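Local coordinates for MMACHC-like protein (Caenorhabditis elegans, PDB 5UJC), which binds methylcobalamin and, like its relatives in B12 trafficking, probably removes the upper ligand of cobalamins with the help of a flavin or glutathione, at residues 37-42 / 134-139; 147-152 / 217-222. All coordinates share one frame; numbering follows the deposited sequence.

In the fold
Both contacts help to build the wall of the cobalamin pocket. From the N terminus, helix 32-39 ends in contact 1, which closes a loop of 91 residues when helix 134-140 returns against it. That loop includes strands 53-60 and 117-120 of the four-stranded antiparallel sheet and the helices between them. Contact 2 begins soon afterwards, so the two are in series and neither crosses nor encloses the other. It ties the turn after strand 145-147 to helix 212-225, closing 64 residues that include strands 174-176 and 185-196. The centres lie about 17 Å apart and the nearest atoms about 5 Å apart, with methylcobalamin touching both contacts.

Contact 1 of 2, residues 37-42 / 134-139; sequences EAVGES and MQTCGH
T136 meets A38 and V39 with one branch of its side chain, the methyl CG2, and it takes the two neighbours from different sides. The methyl of A38 lies almost straight ahead of the threonine branch: A38 CB is 3.7 Å from T136 CG2, and the angle T136 CB-T136 CG2-A38 CB is 156°. V39 comes in from the flank instead. Its CG1 is 3.9 Å from T136 CG2, at 100° to the same CB-CG2 bond, and the two branched side chains cross obliquely. The threonine torsion explains the choice of branch. With chi1 at -66°, OG1 lies beside the residue's own backbone N, and CG2, extended opposite that nitrogen, reaches the last turn of helix 32-39. The hydroxyl stays farther back, with T136 OG1 4.4 Å from V39 CG1. The backbones remain well separated, A38 CA and T136 CA being 7.2 Å apart. Between these two segments only methyl groups touch; one turn back on helix 32-39, Y35 adds its own packing on T136 and C137.

The junction borders the cobalamin site: the T136 side chain is about 4 Å from bound methylcobalamin at the nearest atoms, and Y146, which packs on T136, probably binds substrate, as in relatives. H139 ND1 is hydrogen-bonded to Y146 N.

As a worked example, the contact separates apolar packing from polar recognition. Its methyl groups meet by dispersion and exclusion of water, which imposes little direction. Directional bonds are left to neighbouring atoms: V39 O accepts a hydrogen bond from the ligand's ribose atom O8R, while M134 N and Q135 NE2 bond to its O63 and O34. A small apolar seam thus joins the end of helix 32-39 to helix 134-140, while polar atoms of both hold methylcobalamin.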
loop_
_atom_site.group_PDB
_atom_site.type_symbol
_atom_site.label_atom_id
_atom_site.label_comp_id
_atom_site.label_asym_id
_atom_site.label_seq_id
_atom_site.Cartn_x
_atom_site.Cartn_y
_atom_site.Cartn_z
ATOM N N GLU A 37 -15.913 -11.270 -5.112
ATOM C CA GLU A 37 -16.047 -11.821 -6.477
ATOM C C GLU A 37 -14.664 -12.122 -7.081
ATOM O O GLU A 37 -14.473 -13.149 -7.736
ATOM C CB GLU A 37 -16.852 -10.851 -7.387
ATOM C CG GLU A 37 -16.961 -11.277 -8.861
ATOM C CD GLU A 37 -17.559 -10.189 -9.763
ATOM O OE1 GLU A 37 -17.468 -8.973 -9.418
ATOM O OE2 GLU A 37 -18.102 -10.546 -10.832
ATOM N N ALA A 38 -13.695 -11.238 -6.824
ATOM C CA ALA A 38 -12.384 -11.380 -7.398
ATOM C C ALA A 38 -11.576 -12.535 -6.725
ATOM O O ALA A 38 -10.961 -13.347 -7.422
ATOM C CB ALA A 38 -11.618 -10.083 -7.303
ATOM N N VAL A 39 -11.555 -12.577 -5.391
ATOM C CA VAL A 39 -10.799 -13.635 -4.706
ATOM C C VAL A 39 -11.479 -14.965 -4.767
ATOM O O VAL A 39 -10.818 -16.006 -4.653
ATOM C CB VAL A 39 -10.438 -13.295 -3.227
ATOM C CG1 VAL A 39 -9.573 -12.045 -3.161
ATOM C CG2 VAL A 39 -11.669 -13.132 -2.340
ATOM N N GLY A 40 -12.796 -14.949 -4.977
ATOM C CA GLY A 40 -13.607 -16.159 -4.957
ATOM C C GLY A 40 -14.453 -16.207 -3.700
ATOM O O GLY A 40 -13.933 -16.098 -2.573
ATOM N N GLU A 41 -15.753 -16.407 -3.873
ATOM C CA GLU A 41 -16.683 -16.326 -2.762
ATOM C C GLU A 41 -16.421 -17.419 -1.712
ATOM O O GLU A 41 -16.765 -17.252 -0.547
ATOM C CB GLU A 41 -18.130 -16.409 -3.272
ATOM C CG GLU A 41 -18.580 -15.164 -4.041
ATOM C CD GLU A 41 -18.622 -15.371 -5.550
ATOM O OE1 GLU A 41 -17.578 -15.742 -6.137
ATOM O OE2 GLU A 41 -19.706 -15.164 -6.153
ATOM N N SER A 42 -15.844 -18.539 -2.136
ATOM C CA SER A 42 -15.539 -19.620 -1.225
ATOM C C SER A 42 -14.069 -19.730 -0.913
ATOM O O SER A 42 -13.641 -20.686 -0.276
ATOM C CB SER A 42 -16.066 -20.975 -1.759
ATOM O OG SER A 42 -15.499 -21.346 -3.020
ATOM N N MET A 134 -4.192 -6.830 -0.859
ATOM C CA MET A 134 -4.216 -5.419 -1.244
ATOM C C MET A 134 -4.176 -5.159 -2.736
ATOM O O MET A 134 -4.813 -4.223 -3.229
ATOM C CB MET A 134 -3.052 -4.690 -0.584
ATOM C CG MET A 134 -3.188 -4.551 0.876
ATOM S SD MET A 134 -4.605 -3.553 1.318
ATOM C CE MET A 134 -4.381 -3.417 3.072
ATOM N N GLN A 135 -3.444 -5.989 -3.474
ATOM C CA GLN A 135 -3.379 -5.796 -4.932
ATOM C C GLN A 135 -4.721 -6.082 -5.579
ATOM O O GLN A 135 -5.128 -5.407 -6.527
ATOM C CB GLN A 135 -2.269 -6.645 -5.552
ATOM C CG GLN A 135 -0.897 -6.253 -5.021
ATOM C CD GLN A 135 0.100 -7.363 -5.147
ATOM O OE1 GLN A 135 -0.132 -8.480 -4.669
ATOM N NE2 GLN A 135 1.222 -7.082 -5.810
ATOM N N THR A 136 -5.451 -7.044 -5.026
ATOM C CA THR A 136 -6.811 -7.310 -5.502
ATOM C C THR A 136 -7.736 -6.123 -5.171
ATOM O O THR A 136 -8.481 -5.665 -6.036
ATOM C CB THR A 136 -7.349 -8.620 -4.922
ATOM O OG1 THR A 136 -6.582 -9.719 -5.444
ATOM C CG2 THR A 136 -8.800 -8.835 -5.284
ATOM N N CYS A 137 -7.638 -5.590 -3.942
ATOM C CA CYS A 137 -8.402 -4.387 -3.609
ATOM C C CYS A 137 -8.089 -3.251 -4.586
ATOM O O CYS A 137 -8.970 -2.553 -5.030
ATOM C CB CYS A 137 -8.114 -3.892 -2.181
ATOM S SG CYS A 137 -8.659 -4.990 -0.883
ATOM N N GLY A 138 -6.810 -3.044 -4.862
ATOM C CA GLY A 138 -6.409 -1.955 -5.733
ATOM C C GLY A 138 -6.977 -2.068 -7.121
ATOM O O GLY A 138 -7.339 -1.045 -7.762
ATOM N N HIS A 139 -7.068 -3.295 -7.612
ATOM C CA HIS A 139 -7.594 -3.517 -8.954
ATOM C C HIS A 139 -9.127 -3.299 -8.991
ATOM O O HIS A 139 -9.644 -2.549 -9.839
ATOM C CB HIS A 139 -7.235 -4.924 -9.414
ATOM C CG HIS A 139 -7.438 -5.158 -10.880
ATOM N ND1 HIS A 139 -6.438 -4.975 -11.801
ATOM C CD2 HIS A 139 -8.528 -5.546 -11.577
ATOM C CE1 HIS A 139 -6.893 -5.259 -13.007
ATOM N NE2 HIS A 139 -8.163 -5.606 -12.897
#

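Contact 2 of 2, residues 147-152 / 217-222; sequences YQPCHF and TALEKF
The turn that leaves strand 145-147 packs against helix 212-225, and within 217-222 the contact rests on L219, whose two methyl branches both meet backbone. One branch settles on the end of the strand: L219 CD2 is 3.6 Å from Y147 O. The other, CD1, stands 4.1 Å from the same Y147 O and reaches on to the proline, with L219 CD1 4.2 Å from P149 N and 4.3 Å from P149 CG. Chi1 of -69° puts L219 CG opposite its own carbonyl carbon, and chi2 of 171° carries CD1 out in line with the chain, toward P149.

Strands 145-147 and 174-176 form a short antiparallel pair, in which Y147 is joined to L174 by backbone hydrogen bonding, and L174 also packs on L219. Beyond the strand the chain enters a 3-10 turn, in which H151 N bonds to Q148 O at 2.9 Å and F152 N to P149 O at 3.0 Å. Y147 starts out toward the helix, but its ring then runs away from L219, and its hydroxyl is hydrogen-bonded to the backbone nitrogens of I208 and L209. CZ of F152 lies at the edge of that ring, in its plane. Farther back on the helix, V215 takes both rings and S212 that of F152. Q148 points the other way, into the pocket, where its OE1 is hydrogen-bonded to ribose atom O7R of methylcobalamin.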
loop_
_atom_site.group_PDB
_atom_site.type_symbol
_atom_site.label_atom_id
_atom_site.label_comp_id
_atom_site.label_asym_id
_atom_site.label_seq_id
_atom_site.Cartn_x
_atom_site.Cartn_y
_atom_site.Cartn_z
ATOM N N TYR A 147 -1.054 -6.806 -12.250
ATOM C CA TYR A 147 -0.489 -7.708 -13.231
ATOM C C TYR A 147 -0.133 -9.031 -12.559
ATOM O O TYR A 147 0.810 -9.103 -11.733
ATOM C CB TYR A 147 0.739 -7.064 -13.901
ATOM C CG TYR A 147 0.357 -5.895 -14.732
ATOM C CD1 TYR A 147 -0.147 -6.065 -16.004
ATOM C CD2 TYR A 147 0.438 -4.602 -14.233
ATOM C CE1 TYR A 147 -0.618 -5.006 -16.726
ATOM C CE2 TYR A 147 -0.006 -3.514 -14.972
ATOM C CZ TYR A 147 -0.568 -3.725 -16.202
ATOM O OH TYR A 147 -1.052 -2.660 -16.938
ATOM N N GLN A 148 -0.895 -10.080 -12.901
ATOM C CA GLN A 148 -0.778 -11.351 -12.223
ATOM C C GLN A 148 -0.081 -12.361 -13.137
ATOM O O GLN A 148 -0.459 -12.489 -14.290
ATOM C CB GLN A 148 -2.170 -11.869 -11.882
ATOM C CG GLN A 148 -2.962 -10.919 -10.999
ATOM C CD GLN A 148 -4.164 -11.583 -10.368
ATOM O OE1 GLN A 148 -4.038 -12.582 -9.658
ATOM N NE2 GLN A 148 -5.326 -11.037 -10.616
ATOM N N PRO A 149 0.909 -13.129 -12.606
ATOM C CA PRO A 149 1.614 -14.062 -13.474
ATOM C C PRO A 149 0.690 -15.055 -14.186
ATOM O O PRO A 149 0.935 -15.400 -15.359
ATOM C CB PRO A 149 2.553 -14.791 -12.516
ATOM C CG PRO A 149 2.828 -13.795 -11.438
ATOM C CD PRO A 149 1.568 -13.002 -11.286
ATOM N N CYS A 150 -0.378 -15.481 -13.506
ATOM C CA CYS A 150 -1.336 -16.462 -14.088
ATOM C C CYS A 150 -2.091 -15.908 -15.302
ATOM O O CYS A 150 -2.690 -16.678 -16.056
ATOM C CB CYS A 150 -2.360 -16.937 -13.022
ATOM S SG CYS A 150 -3.468 -15.634 -12.351
ATOM N N HIS A 151 -2.104 -14.566 -15.463
ATOM C CA HIS A 151 -2.745 -13.933 -16.634
ATOM C C HIS A 151 -1.808 -13.741 -17.845
ATOM O O HIS A 151 -2.231 -13.206 -18.875
ATOM C CB HIS A 151 -3.353 -12.577 -16.241
ATOM C CG HIS A 151 -4.516 -12.681 -15.305
ATOM N ND1 HIS A 151 -4.913 -11.634 -14.500
ATOM C CD2 HIS A 151 -5.368 -13.701 -15.043
ATOM C CE1 HIS A 151 -5.962 -12.002 -13.788
ATOM N NE2 HIS A 151 -6.258 -13.251 -14.097
ATOM N N PHE A 152 -0.546 -14.164 -17.707
ATOM C CA PHE A 152 0.464 -13.967 -18.746
ATOM C C PHE A 152 1.183 -15.285 -19.108
ATOM O O PHE A 152 2.333 -15.301 -19.526
ATOM C CB PHE A 152 1.412 -12.834 -18.326
ATOM C CG PHE A 152 0.730 -11.493 -18.283
ATOM C CD1 PHE A 152 0.582 -10.744 -19.456
ATOM C CD2 PHE A 152 0.044 -11.074 -17.140
ATOM C CE1 PHE A 152 -0.155 -9.568 -19.461
ATOM C CE2 PHE A 152 -0.701 -9.898 -17.145
ATOM C CZ PHE A 152 -0.810 -9.157 -18.317
ATOM N N THR A 217 8.610 -8.839 -18.198
ATOM C CA THR A 217 9.875 -8.230 -17.779
ATOM C C THR A 217 9.705 -7.504 -16.440
ATOM O O THR A 217 10.540 -7.626 -15.550
ATOM C CB THR A 217 10.410 -7.270 -18.836
ATOM O OG1 THR A 217 10.617 -7.992 -20.047
ATOM C CG2 THR A 217 11.731 -6.648 -18.403
ATOM N N ALA A 218 8.612 -6.761 -16.302
ATOM C CA ALA A 218 8.341 -6.026 -15.054
ATOM C C ALA A 218 8.225 -7.001 -13.881
ATOM O O ALA A 218 8.769 -6.750 -12.783
ATOM C CB ALA A 218 7.072 -5.205 -15.191
ATOM N N LEU A 219 7.523 -8.117 -14.100
ATOM C CA LEU A 219 7.341 -9.079 -13.046
ATOM C C LEU A 219 8.652 -9.765 -12.651
ATOM O O LEU A 219 8.879 -10.039 -11.454
ATOM C CB LEU A 219 6.268 -10.110 -13.417
ATOM C CG LEU A 219 4.833 -9.570 -13.473
ATOM C CD1 LEU A 219 3.869 -10.568 -14.055
ATOM C CD2 LEU A 219 4.391 -9.147 -12.122
ATOM N N GLU A 220 9.514 -10.029 -13.624
ATOM C CA GLU A 220 10.854 -10.545 -13.328
ATOM C C GLU A 220 11.698 -9.520 -12.555
ATOM O O GLU A 220 12.364 -9.873 -11.600
ATOM C CB GLU A 220 11.563 -10.991 -14.598
ATOM C CG GLU A 220 10.912 -12.249 -15.215
ATOM C CD GLU A 220 11.601 -12.770 -16.457
ATOM O OE1 GLU A 220 12.729 -12.347 -16.740
ATOM O OE2 GLU A 220 11.012 -13.650 -17.142
ATOM N N LYS A 221 11.657 -8.260 -12.967
ATOM C CA LYS A 221 12.428 -7.216 -12.271
ATOM C C LYS A 221 11.954 -7.081 -10.825
ATOM O O LYS A 221 12.744 -6.874 -9.910
ATOM C CB LYS A 221 12.308 -5.871 -12.991
ATOM C CG LYS A 221 13.159 -5.743 -14.264
ATOM C CD LYS A 221 14.673 -5.665 -13.968
ATOM C CE LYS A 221 15.040 -4.639 -12.875
ATOM N NZ LYS A 221 16.505 -4.328 -12.809
ATOM N N PHE A 222 10.656 -7.211 -10.628
ATOM C CA PHE A 222 10.067 -7.133 -9.286
ATOM C C PHE A 222 10.514 -8.328 -8.424
ATOM O O PHE A 222 11.020 -8.157 -7.322
ATOM C CB PHE A 222 8.542 -7.077 -9.408
ATOM C CG PHE A 222 7.802 -7.026 -8.082
ATOM C CD1 PHE A 222 8.124 -6.075 -7.115
ATOM C CD2 PHE A 222 6.741 -7.899 -7.831
ATOM C CE1 PHE A 222 7.414 -6.015 -5.940
ATOM C CE2 PHE A 222 6.037 -7.824 -6.652
ATOM C CZ PHE A 222 6.363 -6.873 -5.719
#